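Local coordinates for Ara h 8 allergen isoform (Arachis hypogaea, PDB 6V8S), which probably binds small hydrophobic plant ligands in an internal pocket, as other Bet v 1 family members do, and may act in abscisic acid signalling and plant defence, at residues Pro36-Ile41 and Val56-Asp61; Val67-Asp72 and Tyr81-Ser86; Gln92-Lys97 and Gly123-Pro128. All coordinates share one frame; numbering follows the deposited sequence.

Contact 1 of 3, residues Pro36-Ile41 and Val56-Asp61. With 2AN (8-anilino-1-naphthalene sulfonate), chain Q.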
loop_
_atom_site.group_PDB
_atom_site.type_symbol
_atom_site.label_atom_id
_atom_site.label_comp_id
_atom_site.label_asym_id
_atom_site.label_seq_id
_atom_site.Cartn_x
_atom_site.Cartn_y
_atom_site.Cartn_z
ATOM N N PRO A 36 13.686 2.000 5.769
ATOM C CA PRO A 36 14.720 1.170 6.380
ATOM C C PRO A 36 14.298 -0.277 6.644
ATOM O O PRO A 36 15.061 -1.133 6.278
ATOM C CB PRO A 36 15.050 1.913 7.686
ATOM C CG PRO A 36 14.845 3.351 7.313
ATOM C CD PRO A 36 13.602 3.307 6.443
ATOM N N ALA A 37 13.099 -0.519 7.195
ATOM C CA ALA A 37 12.674 -1.873 7.603
ATOM C C ALA A 37 12.464 -2.805 6.381
ATOM O O ALA A 37 12.662 -4.026 6.539
ATOM C CB ALA A 37 11.445 -1.826 8.477
ATOM N N ILE A 38 12.093 -2.285 5.206
ATOM C CA ILE A 38 11.729 -3.135 4.037
ATOM C C ILE A 38 12.980 -3.490 3.232
ATOM O O ILE A 38 13.659 -2.611 2.756
ATOM C CB ILE A 38 10.635 -2.464 3.185
ATOM C CG1 ILE A 38 9.343 -2.353 4.002
ATOM C CG2 ILE A 38 10.444 -3.185 1.847
ATOM C CD1 ILE A 38 8.273 -1.560 3.300
ATOM N N GLN A 39 13.273 -4.781 3.126
ATOM C CA GLN A 39 14.496 -5.324 2.487
ATOM C C GLN A 39 14.241 -5.546 1.002
ATOM O O GLN A 39 15.183 -5.301 0.222
ATOM C CB GLN A 39 14.892 -6.631 3.141
ATOM C CG GLN A 39 15.072 -6.526 4.648
ATOM C CD GLN A 39 16.086 -5.474 5.038
ATOM O OE1 GLN A 39 17.289 -5.645 4.788
ATOM N NE2 GLN A 39 15.605 -4.389 5.647
ATOM N N SER A 40 13.063 -6.015 0.606
ATOM C CA SER A 40 12.775 -6.328 -0.824
ATOM C C SER A 40 11.271 -6.527 -1.056
ATOM O O SER A 40 10.518 -6.792 -0.075
ATOM C CB SER A 40 13.490 -7.572 -1.251
ATOM O OG SER A 40 13.082 -8.675 -0.437
ATOM N N ILE A 41 10.892 -6.319 -2.314
ATOM C CA ILE A 41 9.550 -6.562 -2.885
ATOM C C ILE A 41 9.770 -7.369 -4.169
ATOM O O ILE A 41 10.272 -6.823 -5.099
ATOM C CB ILE A 41 8.767 -5.259 -3.098
ATOM C CG1 ILE A 41 8.740 -4.429 -1.818
ATOM C CG2 ILE A 41 7.375 -5.584 -3.575
ATOM C CD1 ILE A 41 7.817 -3.216 -1.860
ATOM N N VAL A 56 6.700 -9.077 0.261
ATOM C CA VAL A 56 7.349 -7.912 0.892
ATOM C C VAL A 56 8.055 -8.427 2.149
ATOM O O VAL A 56 7.372 -8.857 3.074
ATOM C CB VAL A 56 6.345 -6.812 1.205
ATOM C CG1 VAL A 56 7.038 -5.589 1.811
ATOM C CG2 VAL A 56 5.541 -6.414 -0.030
ATOM N N THR A 57 9.403 -8.362 2.169
ATOM C CA THR A 57 10.201 -8.807 3.314
ATOM C C THR A 57 10.648 -7.604 4.123
ATOM O O THR A 57 11.126 -6.657 3.508
ATOM C CB THR A 57 11.374 -9.631 2.796
ATOM O OG1 THR A 57 12.091 -8.775 1.936
ATOM C CG2 THR A 57 10.806 -10.813 2.058
ATOM N N ALA A 58 10.558 -7.663 5.445
ATOM C CA ALA A 58 11.007 -6.570 6.323
ATOM C C ALA A 58 11.654 -7.126 7.586
ATOM O O ALA A 58 11.385 -8.284 7.922
ATOM C CB ALA A 58 9.866 -5.690 6.679
ATOM N N VAL A 59 12.420 -6.288 8.261
ATOM C CA VAL A 59 13.158 -6.670 9.496
ATOM C C VAL A 59 12.701 -5.752 10.623
ATOM O O VAL A 59 12.567 -4.547 10.384
ATOM C CB VAL A 59 14.683 -6.562 9.305
ATOM C CG1 VAL A 59 15.391 -6.667 10.637
ATOM C CG2 VAL A 59 15.210 -7.625 8.360
ATOM N N GLU A 60 12.395 -6.334 11.780
ATOM C CA GLU A 60 12.006 -5.565 12.976
ATOM C C GLU A 60 12.524 -6.281 14.215
ATOM O O GLU A 60 12.299 -7.455 14.341
ATOM C CB GLU A 60 10.504 -5.367 13.065
ATOM C CG GLU A 60 9.729 -6.286 12.170
ATOM C CD GLU A 60 8.306 -5.830 11.972
ATOM O OE1 GLU A 60 7.866 -4.962 12.741
ATOM O OE2 GLU A 60 7.674 -6.334 11.055
ATOM N N ASP A 61 13.173 -5.534 15.083
ATOM C CA ASP A 61 13.769 -6.082 16.337
ATOM C C ASP A 61 14.718 -7.246 16.014
ATOM O O ASP A 61 14.679 -8.226 16.739
ATOM C CB ASP A 61 12.663 -6.404 17.343
ATOM C CG ASP A 61 11.572 -5.354 17.343
ATOM O OD1 ASP A 61 11.921 -4.212 17.559
ATOM O OD2 ASP A 61 10.398 -5.687 17.059
HETATM C C1 2AN Q . 3.709 -4.187 5.723
HETATM C C2 2AN Q . 4.701 -3.908 4.843
HETATM C C3 2AN Q . 4.538 -2.984 3.805
HETATM C C4 2AN Q . 3.400 -2.260 3.720
HETATM C C5 2AN Q . 2.324 -2.503 4.609
HETATM C C6 2AN Q . 1.131 -1.764 4.456
HETATM C C7 2AN Q . 0.083 -1.973 5.259
HETATM C C8 2AN Q . 0.147 -2.954 6.258
HETATM N N 2AN Q . 3.944 -5.119 6.749
HETATM S S 2AN Q . 1.174 -4.878 7.764
HETATM C C9 2AN Q . 1.299 -3.658 6.496
HETATM C C10 2AN Q . 2.444 -3.491 5.639
HETATM C C11 2AN Q . 5.034 -6.006 6.905
HETATM C C12 2AN Q . 5.366 -6.413 8.195
HETATM C C13 2AN Q . 6.405 -7.308 8.404
HETATM C C14 2AN Q . 7.113 -7.814 7.343
HETATM C C15 2AN Q . 6.790 -7.426 6.062
HETATM C C16 2AN Q . 5.751 -6.533 5.836
HETATM O O1 2AN Q . 2.318 -4.599 8.811
HETATM O O2 2AN Q . -0.065 -4.680 8.460
HETATM O O3 2AN Q . 1.360 -6.145 7.126
#
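Ile-38 and Ala-58 face each other in a non-hydrogen-bonded antiparallel pair, and Ile-41 with Val-56 forms another. Between them both Gln-39 and Ser-40 lie opposite Thr-57. This is a classic beta bulge, and it shifts the register by one residue.

Three backbone bonds join the two segments. Gln-39 N donates to Thr-57 O at 2.9 Å, and Thr-57 N donates to Ser-40 O at 3.0 Å. Val-59 N donates to Ala-37 O at 2.9 Å. Ala-37 O takes a second bond from the amide of Gln-39, whose NE2 lies 3.1 Å away. That donor stands above the carbonyl plane, 76° out of it, although the oxygen lies close to the plane of the amide. The bend at chi2 (-57°) folds the Gln-39 amide back over its own segment and brings NE2 to this oxygen. Gln-39 CG rests against Val-59 CG2 at 3.9 Å.

A hydroxyl pair spans the bulge. Ser-40 OG and Thr-57 OG1 are 2.6 Å apart and hydrogen-bonded, and either may donate. The pairing puts both residues on one sheet face, and chi1 at 59° in each turns the oxygens toward one another.

The isoleucines pack on the other face, with Val-56 and Ala-58. Ile-41 and Val-56 run side by side, CG2 to CG2 at 4.1 Å. Ile-38 slants across Val-56, CG2 against CG1. On this face C14 of the anilino ring of the bound 8-anilino-1-naphthalene sulfonate (chain Q) lies 3.5 Å from Ala-58 CB.

Strand 38-45 is an outermost strand of the sheet, and strand 53-60 lies between it and strand 63-75. Backbone bonds link Val-56 with Val-67 and Ala-58 with Ser-65. Helix 27-34 packs on Ile-38 and Ile-41 through Thr-31.

Contact 2 of 3, residues Val67-Asp72 and Tyr81-Ser86; sequences VLHKID and YDYTIS. With 2AN (8-anilino-1-naphthalene sulfonate), chain Q.
Strands 67-71 and 81-86 run antiparallel at 152°, with Leu-68/Ser-86 and Lys-70/Thr-84 as hydrogen-bonded pairs and His-69/Ile-85 and Ile-71/Tyr-83 as non-hydrogen-bonded pairs. Each hydrogen-bonded pair has two N-H to O bonds. Asp-72 N adds a more bent bond to Asp-82 O at 2.8 Å.

His-69 is central to the side-chain contact. Its CG lies anti to the backbone N (chi1 163°), which swings the ring toward the two tyrosines. NE2 meets Tyr-81 OH at the ring edge in a very short hydrogen bond of 2.5 Å, and either atom may donate. Tyr-81 OH is also bonded to Lys-54 NZ. Tyr-83 CD2 lies over one face of the imidazole, 3.4 Å from His-69 CE1. The two planes are within 3° of parallel, but the rings are slid apart and barely overlap.

This beta hairpin belongs to the curved antiparallel sheet of the Bet v 1 fold, which wraps around an internal ligand cavity. Val-67 CG2 and Ile-85 CG2 meet at 3.7 Å on the cavity side. There Ile-85 CD1 comes within 3.2 Å of naphthalene atom C7 of the bound 8-anilino-1-naphthalene sulfonate (chain Q).

On the opposite face from His-69, Thr-84 OG1 donates to the syn lone pair of Asp-72 OD2 at 2.5 Å. Ser-99 of strand 95-107 packs beside Thr-84.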
loop_
_atom_site.group_PDB
_atom_site.type_symbol
_atom_site.label_atom_id
_atom_site.label_comp_id
_atom_site.label_asym_id
_atom_site.label_seq_id
_atom_site.Cartn_x
_atom_site.Cartn_y
_atom_site.Cartn_z
ATOM N N VAL A 67 5.035 -10.357 4.167
ATOM C CA VAL A 67 3.577 -10.394 3.863
ATOM C C VAL A 67 3.424 -10.493 2.347
ATOM O O VAL A 67 4.457 -10.275 1.630
ATOM C CB VAL A 67 2.808 -9.192 4.433
ATOM C CG1 VAL A 67 3.076 -9.037 5.911
ATOM C CG2 VAL A 67 3.145 -7.907 3.747
ATOM N N LEU A 68 2.220 -10.813 1.882
ATOM C CA LEU A 68 1.925 -10.912 0.435
ATOM C C LEU A 68 1.076 -9.709 0.026
ATOM O O LEU A 68 0.140 -9.359 0.758
ATOM C CB LEU A 68 1.190 -12.222 0.142
ATOM C CG LEU A 68 2.021 -13.500 0.250
ATOM C CD1 LEU A 68 3.383 -13.323 -0.404
ATOM C CD2 LEU A 68 2.179 -13.915 1.699
ATOM N N HIS A 69 1.409 -9.120 -1.117
ATOM C CA HIS A 69 0.629 -8.003 -1.708
ATOM C C HIS A 69 0.077 -8.481 -3.055
ATOM O O HIS A 69 0.882 -8.872 -3.910
ATOM C CB HIS A 69 1.542 -6.768 -1.729
ATOM C CG HIS A 69 1.151 -5.637 -2.616
ATOM N ND1 HIS A 69 1.271 -4.330 -2.215
ATOM C CD2 HIS A 69 0.714 -5.596 -3.891
ATOM C CE1 HIS A 69 0.907 -3.530 -3.195
ATOM N NE2 HIS A 69 0.552 -4.282 -4.230
ATOM N N LYS A 70 -1.247 -8.466 -3.215
ATOM C CA LYS A 70 -1.893 -8.996 -4.443
ATOM C C LYS A 70 -2.616 -7.859 -5.167
ATOM O O LYS A 70 -3.432 -7.195 -4.524
ATOM C CB LYS A 70 -2.854 -10.142 -4.121
ATOM C CG LYS A 70 -3.529 -10.758 -5.341
ATOM C CD LYS A 70 -3.982 -12.189 -5.155
ATOM C CE LYS A 70 -3.959 -12.983 -6.443
ATOM N NZ LYS A 70 -5.012 -14.025 -6.473
ATOM N N ILE A 71 -2.322 -7.674 -6.456
ATOM C CA ILE A 71 -2.962 -6.608 -7.273
ATOM C C ILE A 71 -4.358 -7.083 -7.626
ATOM O O ILE A 71 -4.480 -8.097 -8.312
ATOM C CB ILE A 71 -2.135 -6.267 -8.521
ATOM C CG1 ILE A 71 -0.685 -5.928 -8.153
ATOM C CG2 ILE A 71 -2.811 -5.174 -9.319
ATOM C CD1 ILE A 71 0.198 -5.534 -9.339
ATOM N N ASP A 72 -5.381 -6.365 -7.156
ATOM C CA ASP A 72 -6.801 -6.621 -7.523
ATOM C C ASP A 72 -7.126 -5.852 -8.811
ATOM O O ASP A 72 -7.854 -6.378 -9.629
ATOM C CB ASP A 72 -7.718 -6.264 -6.348
ATOM C CG ASP A 72 -7.319 -6.978 -5.047
ATOM O OD1 ASP A 72 -7.065 -8.199 -5.106
ATOM O OD2 ASP A 72 -7.242 -6.315 -3.976
ATOM N N TYR A 81 -5.256 1.973 -8.478
ATOM C CA TYR A 81 -4.444 0.859 -7.955
ATOM C C TYR A 81 -5.149 0.256 -6.754
ATOM O O TYR A 81 -5.249 0.933 -5.710
ATOM C CB TYR A 81 -3.021 1.325 -7.632
ATOM C CG TYR A 81 -2.103 0.202 -7.248
ATOM C CD1 TYR A 81 -1.940 -0.885 -8.086
ATOM C CD2 TYR A 81 -1.386 0.223 -6.054
ATOM C CE1 TYR A 81 -1.087 -1.929 -7.770
ATOM C CE2 TYR A 81 -0.560 -0.811 -5.698
ATOM C CZ TYR A 81 -0.406 -1.879 -6.568
ATOM O OH TYR A 81 0.438 -2.915 -6.300
ATOM N N ASP A 82 -5.651 -0.968 -6.923
ATOM C CA ASP A 82 -6.380 -1.720 -5.874
ATOM C C ASP A 82 -5.543 -2.959 -5.561
ATOM O O ASP A 82 -5.123 -3.640 -6.500
ATOM C CB ASP A 82 -7.791 -2.108 -6.293
ATOM C CG ASP A 82 -8.681 -0.957 -6.752
ATOM O OD1 ASP A 82 -8.329 0.210 -6.548
ATOM O OD2 ASP A 82 -9.727 -1.237 -7.346
ATOM N N TYR A 83 -5.319 -3.241 -4.290
ATOM C CA TYR A 83 -4.411 -4.313 -3.853
ATOM C C TYR A 83 -4.807 -4.779 -2.459
ATOM O O TYR A 83 -5.425 -4.017 -1.707
ATOM C CB TYR A 83 -2.950 -3.839 -3.905
ATOM C CG TYR A 83 -2.639 -2.692 -2.984
ATOM C CD1 TYR A 83 -2.867 -1.396 -3.360
ATOM C CD2 TYR A 83 -2.136 -2.920 -1.706
ATOM C CE1 TYR A 83 -2.627 -0.331 -2.501
ATOM C CE2 TYR A 83 -1.899 -1.877 -0.827
ATOM C CZ TYR A 83 -2.147 -0.584 -1.228
ATOM O OH TYR A 83 -1.865 0.437 -0.366
ATOM N N THR A 84 -4.438 -6.010 -2.125
ATOM C CA THR A 84 -4.796 -6.689 -0.876
ATOM C C THR A 84 -3.497 -7.103 -0.182
ATOM O O THR A 84 -2.630 -7.682 -0.873
ATOM C CB THR A 84 -5.757 -7.851 -1.183
ATOM O OG1 THR A 84 -6.989 -7.287 -1.652
ATOM C CG2 THR A 84 -6.045 -8.709 0.020
ATOM N N ILE A 85 -3.360 -6.795 1.104
ATOM C CA ILE A 85 -2.247 -7.330 1.934
ATOM C C ILE A 85 -2.785 -8.492 2.771
ATOM O O ILE A 85 -3.851 -8.321 3.473
ATOM C CB ILE A 85 -1.601 -6.236 2.794
ATOM C CG1 ILE A 85 -1.117 -5.066 1.942
ATOM C CG2 ILE A 85 -0.415 -6.814 3.578
ATOM C CD1 ILE A 85 -0.644 -3.859 2.760
ATOM N N SER A 86 -2.110 -9.635 2.694
ATOM C CA SER A 86 -2.481 -10.828 3.503
ATOM C C SER A 86 -1.278 -11.688 3.831
ATOM O O SER A 86 -0.161 -11.351 3.384
ATOM C CB SER A 86 -3.503 -11.702 2.772
ATOM O OG SER A 86 -2.928 -12.212 1.561
HETATM C C1 2AN Q . 3.709 -4.187 5.723
HETATM C C2 2AN Q . 4.701 -3.908 4.843
HETATM C C3 2AN Q . 4.538 -2.984 3.805
HETATM C C4 2AN Q . 3.400 -2.260 3.720
HETATM C C5 2AN Q . 2.324 -2.503 4.609
HETATM C C6 2AN Q . 1.131 -1.764 4.456
HETATM C C7 2AN Q . 0.083 -1.973 5.259
HETATM C C8 2AN Q . 0.147 -2.954 6.258
HETATM N N 2AN Q . 3.944 -5.119 6.749
HETATM S S 2AN Q . 1.174 -4.878 7.764
HETATM C C9 2AN Q . 1.299 -3.658 6.496
HETATM C C10 2AN Q . 2.444 -3.491 5.639
HETATM C C11 2AN Q . 5.034 -6.006 6.905
HETATM C C12 2AN Q . 5.366 -6.413 8.195
HETATM C C13 2AN Q . 6.405 -7.308 8.404
HETATM C C14 2AN Q . 7.113 -7.814 7.343
HETATM C C15 2AN Q . 6.790 -7.426 6.062
HETATM C C16 2AN Q . 5.751 -6.533 5.836
HETATM O O1 2AN Q . 2.318 -4.599 8.811
HETATM O O2 2AN Q . -0.065 -4.680 8.460
HETATM O O3 2AN Q . 1.360 -6.145 7.126
#

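Contact 3 of 3, residues Gln92-Lys97 and Gly123-Pro128; sequences QEILEK and GDAPLP. With 2AN (8-anilino-1-naphthalene sulfonate), chain S; 2AN (8-anilino-1-naphthalene sulfonate), chain Q.
A turn leading into strand 95-107 meets an irregular loop, with Ile-94 and Ala-125 the nearest pair at 7.5 Å between CA atoms, and no direct hydrogen bond joins the segments. Gln-92 to Leu-95 forms a type I beta turn. The other segment runs irregularly to Pro-128, the N-cap position of helix 129-152.

Ile-94 carries most of the contact. Its CG1 is anti to the backbone N (chi1 -161°), and chi2 is also extended, which sends CD1 out to the far segment. There CD1 meets Ala-125 CB at 3.9 Å and, tip to tip, Pro-128 CG at 3.8 Å. Leu-95 and Leu-127 slant past each other, CD2 to CD1 at 4.0 Å. Val-131 of the helix also packs on Ile-94 and Leu-95.

One 8-anilino-1-naphthalene sulfonate (chain S) lies against this apolar patch. Pro-126 CD approaches its C9 at 3.4 Å, and Ile-94 CD1 and Pro-128 CG touch the anilino ring. A second copy (chain Q) is gripped in part from the turn: Gln-92 NE2 donates to sulfonate O2 at 2.9 Å. Lys-138 NZ bonds this ligand as well. Gln-92 NE2 is also bonded to Asp-134 OD2.

A single water bridges the polar end. It donates to Glu-96 OE1 at 2.6 Å and accepts from Gly-123 N at 2.9 Å. The direct contact is thus apolar, and the polar link between the segments runs through this water.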
loop_
_atom_site.group_PDB
_atom_site.type_symbol
_atom_site.label_atom_id
_atom_site.label_comp_id
_atom_site.label_asym_id
_atom_site.label_seq_id
_atom_site.Cartn_x
_atom_site.Cartn_y
_atom_site.Cartn_z
ATOM N N GLN A 92 -0.530 -8.786 10.633
ATOM C CA GLN A 92 -1.307 -8.573 11.877
ATOM C C GLN A 92 -2.060 -9.867 12.236
ATOM O O GLN A 92 -2.775 -10.417 11.360
ATOM C CB GLN A 92 -2.297 -7.404 11.710
ATOM C CG GLN A 92 -1.720 -6.161 11.011
ATOM C CD GLN A 92 -1.017 -5.208 11.958
ATOM O OE1 GLN A 92 -1.150 -5.335 13.186
ATOM N NE2 GLN A 92 -0.212 -4.330 11.379
ATOM N N GLU A 93 -1.981 -10.291 13.511
ATOM C CA GLU A 93 -2.522 -11.614 13.926
ATOM C C GLU A 93 -4.057 -11.630 13.806
ATOM O O GLU A 93 -4.621 -12.642 13.409
ATOM C CB GLU A 93 -2.021 -11.985 15.308
ATOM C CG GLU A 93 -0.503 -12.174 15.350
ATOM C CD GLU A 93 0.085 -13.335 14.547
ATOM O OE1 GLU A 93 -0.618 -14.372 14.341
ATOM O OE2 GLU A 93 1.224 -13.154 14.075
ATOM N N ILE A 94 -4.726 -10.521 14.100
ATOM C CA ILE A 94 -6.225 -10.462 14.185
ATOM C C ILE A 94 -6.813 -10.323 12.783
ATOM O O ILE A 94 -8.047 -10.407 12.643
ATOM C CB ILE A 94 -6.662 -9.328 15.130
ATOM C CG1 ILE A 94 -8.117 -9.517 15.602
ATOM C CG2 ILE A 94 -6.469 -7.970 14.494
ATOM C CD1 ILE A 94 -8.520 -8.694 16.764
ATOM N N LEU A 95 -5.993 -10.123 11.733
ATOM C CA LEU A 95 -6.480 -9.827 10.366
ATOM C C LEU A 95 -6.376 -11.083 9.492
ATOM O O LEU A 95 -5.301 -11.713 9.468
ATOM C CB LEU A 95 -5.670 -8.688 9.755
ATOM C CG LEU A 95 -5.928 -7.295 10.331
ATOM C CD1 LEU A 95 -5.188 -6.231 9.592
ATOM C CD2 LEU A 95 -7.424 -6.940 10.379
ATOM N N GLU A 96 -7.420 -11.320 8.706
ATOM C CA GLU A 96 -7.376 -12.246 7.551
ATOM C C GLU A 96 -6.710 -11.515 6.388
ATOM O O GLU A 96 -5.862 -12.144 5.747
ATOM C CB GLU A 96 -8.774 -12.706 7.120
ATOM C CG GLU A 96 -9.492 -13.545 8.120
ATOM C CD GLU A 96 -10.979 -13.726 7.834
ATOM O OE1 GLU A 96 -11.555 -14.713 8.397
ATOM O OE2 GLU A 96 -11.576 -12.931 7.043
ATOM N N LYS A 97 -7.077 -10.255 6.141
ATOM C CA LYS A 97 -6.522 -9.459 5.017
ATOM C C LYS A 97 -6.968 -7.989 5.177
ATOM O O LYS A 97 -7.947 -7.690 5.927
ATOM C CB LYS A 97 -6.975 -10.025 3.665
ATOM C CG LYS A 97 -8.503 -9.994 3.429
ATOM C CD LYS A 97 -8.900 -10.401 2.048
ATOM C CE LYS A 97 -10.398 -10.389 1.877
ATOM N NZ LYS A 97 -10.821 -10.868 0.552
ATOM N N GLY A 123 -12.892 -14.241 12.490
ATOM C CA GLY A 123 -14.220 -14.450 13.098
ATOM C C GLY A 123 -15.029 -13.173 13.041
ATOM O O GLY A 123 -15.152 -12.580 11.973
ATOM N N ASP A 124 -15.535 -12.747 14.192
ATOM C CA ASP A 124 -16.423 -11.551 14.345
ATOM C C ASP A 124 -15.663 -10.483 15.132
ATOM O O ASP A 124 -16.325 -9.623 15.713
ATOM C CB ASP A 124 -17.744 -11.962 15.003
ATOM C CG ASP A 124 -18.547 -12.935 14.164
ATOM O OD1 ASP A 124 -18.286 -13.065 12.922
ATOM O OD2 ASP A 124 -19.431 -13.566 14.772
ATOM N N ALA A 125 -14.322 -10.509 15.114
ATOM C CA ALA A 125 -13.517 -9.598 15.939
ATOM C C ALA A 125 -13.758 -8.153 15.490
ATOM O O ALA A 125 -13.841 -7.845 14.302
ATOM C CB ALA A 125 -12.059 -9.979 15.846
ATOM N N PRO A 126 -13.915 -7.202 16.442
ATOM C CA PRO A 126 -13.824 -5.781 16.125
ATOM C C PRO A 126 -12.370 -5.475 15.732
ATOM O O PRO A 126 -11.441 -6.273 16.004
ATOM C CB PRO A 126 -14.199 -5.006 17.395
ATOM C CG PRO A 126 -14.749 -6.082 18.317
ATOM C CD PRO A 126 -14.131 -7.428 17.881
ATOM N N LEU A 127 -12.171 -4.370 15.014
ATOM C CA LEU A 127 -10.855 -3.882 14.606
ATOM C C LEU A 127 -10.273 -3.092 15.771
ATOM O O LEU A 127 -10.782 -2.047 16.119
ATOM C CB LEU A 127 -11.024 -2.990 13.388
ATOM C CG LEU A 127 -9.703 -2.518 12.782
ATOM C CD1 LEU A 127 -8.851 -3.720 12.348
ATOM C CD2 LEU A 127 -9.945 -1.583 11.600
ATOM N N PRO A 128 -9.199 -3.569 16.441
ATOM C CA PRO A 128 -8.582 -2.794 17.511
ATOM C C PRO A 128 -8.023 -1.489 16.927
ATOM O O PRO A 128 -7.473 -1.527 15.777
ATOM C CB PRO A 128 -7.427 -3.681 18.022
ATOM C CG PRO A 128 -7.776 -5.053 17.557
ATOM C CD PRO A 128 -8.527 -4.855 16.240
HETATM C C1 2AN S . -11.725 -9.707 20.408
HETATM C C2 2AN S . -10.940 -10.636 19.812
HETATM C C3 2AN S . -11.486 -11.671 19.042
HETATM C C4 2AN S . -12.828 -11.788 18.919
HETATM C C5 2AN S . -13.696 -10.855 19.534
HETATM C C6 2AN S . -15.097 -11.002 19.387
HETATM C C7 2AN S . -15.951 -10.148 19.963
HETATM C C8 2AN S . -15.463 -9.082 20.729
HETATM N N 2AN S . -11.147 -8.689 21.190
HETATM S S 2AN S . -13.696 -7.417 21.838
HETATM C C9 2AN S . -14.122 -8.876 20.905
HETATM C C10 2AN S . -13.165 -9.781 20.302
HETATM C C11 2AN S . -9.839 -8.167 21.243
HETATM C C12 2AN S . -9.345 -7.731 22.466
HETATM C C13 2AN S . -8.065 -7.204 22.555
HETATM C C14 2AN S . -7.278 -7.092 21.425
HETATM C C15 2AN S . -7.774 -7.495 20.204
HETATM C C16 2AN S . -9.053 -8.020 20.107
HETATM O O1 2AN S . -12.808 -6.593 21.071
HETATM O O2 2AN S . -14.907 -6.803 22.304
HETATM O O3 2AN S . -12.907 -7.911 23.101
HETATM C C1 2AN Q . 3.709 -4.187 5.723
HETATM C C2 2AN Q . 4.701 -3.908 4.843
HETATM C C3 2AN Q . 4.538 -2.984 3.805
HETATM C C4 2AN Q . 3.400 -2.260 3.720
HETATM C C5 2AN Q . 2.324 -2.503 4.609
HETATM C C6 2AN Q . 1.131 -1.764 4.456
HETATM C C7 2AN Q . 0.083 -1.973 5.259
HETATM C C8 2AN Q . 0.147 -2.954 6.258
HETATM N N 2AN Q . 3.944 -5.119 6.749
HETATM S S 2AN Q . 1.174 -4.878 7.764
HETATM C C9 2AN Q . 1.299 -3.658 6.496
HETATM C C10 2AN Q . 2.444 -3.491 5.639
HETATM C C11 2AN Q . 5.034 -6.006 6.905
HETATM C C12 2AN Q . 5.366 -6.413 8.195
HETATM C C13 2AN Q . 6.405 -7.308 8.404
HETATM C C14 2AN Q . 7.113 -7.814 7.343
HETATM C C15 2AN Q . 6.790 -7.426 6.062
HETATM C C16 2AN Q . 5.751 -6.533 5.836
HETATM O O1 2AN Q . 2.318 -4.599 8.811
HETATM O O2 2AN Q . -0.065 -4.680 8.460
HETATM O O3 2AN Q . 1.360 -6.145 7.126
HETATM O O HOH W 1 -12.155 -16.146 10.489
#

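In the fold
The three contacts follow one another along the chain, each closing before the next opens, and all reach the same seven-stranded antiparallel sheet. Contact 1 lies at its 38-45 edge. Contact 2 is further in, its centre about 17 Å from that of contact 1, and the neighbouring strands 53-60 and 63-75 are joined there by a probable hydrogen bond from Val-56 N to Val-67 O. Contact 3 lies about 17 Å from contact 2 and about 23 Å from contact 1, centre to centre. Strands 80-86 and 95-107 are neighbours there, and Lys-97 packs on Thr-84 and Ser-86. All three touch the same chain Q ligand, consistent with a binding cavity under the curved sheet.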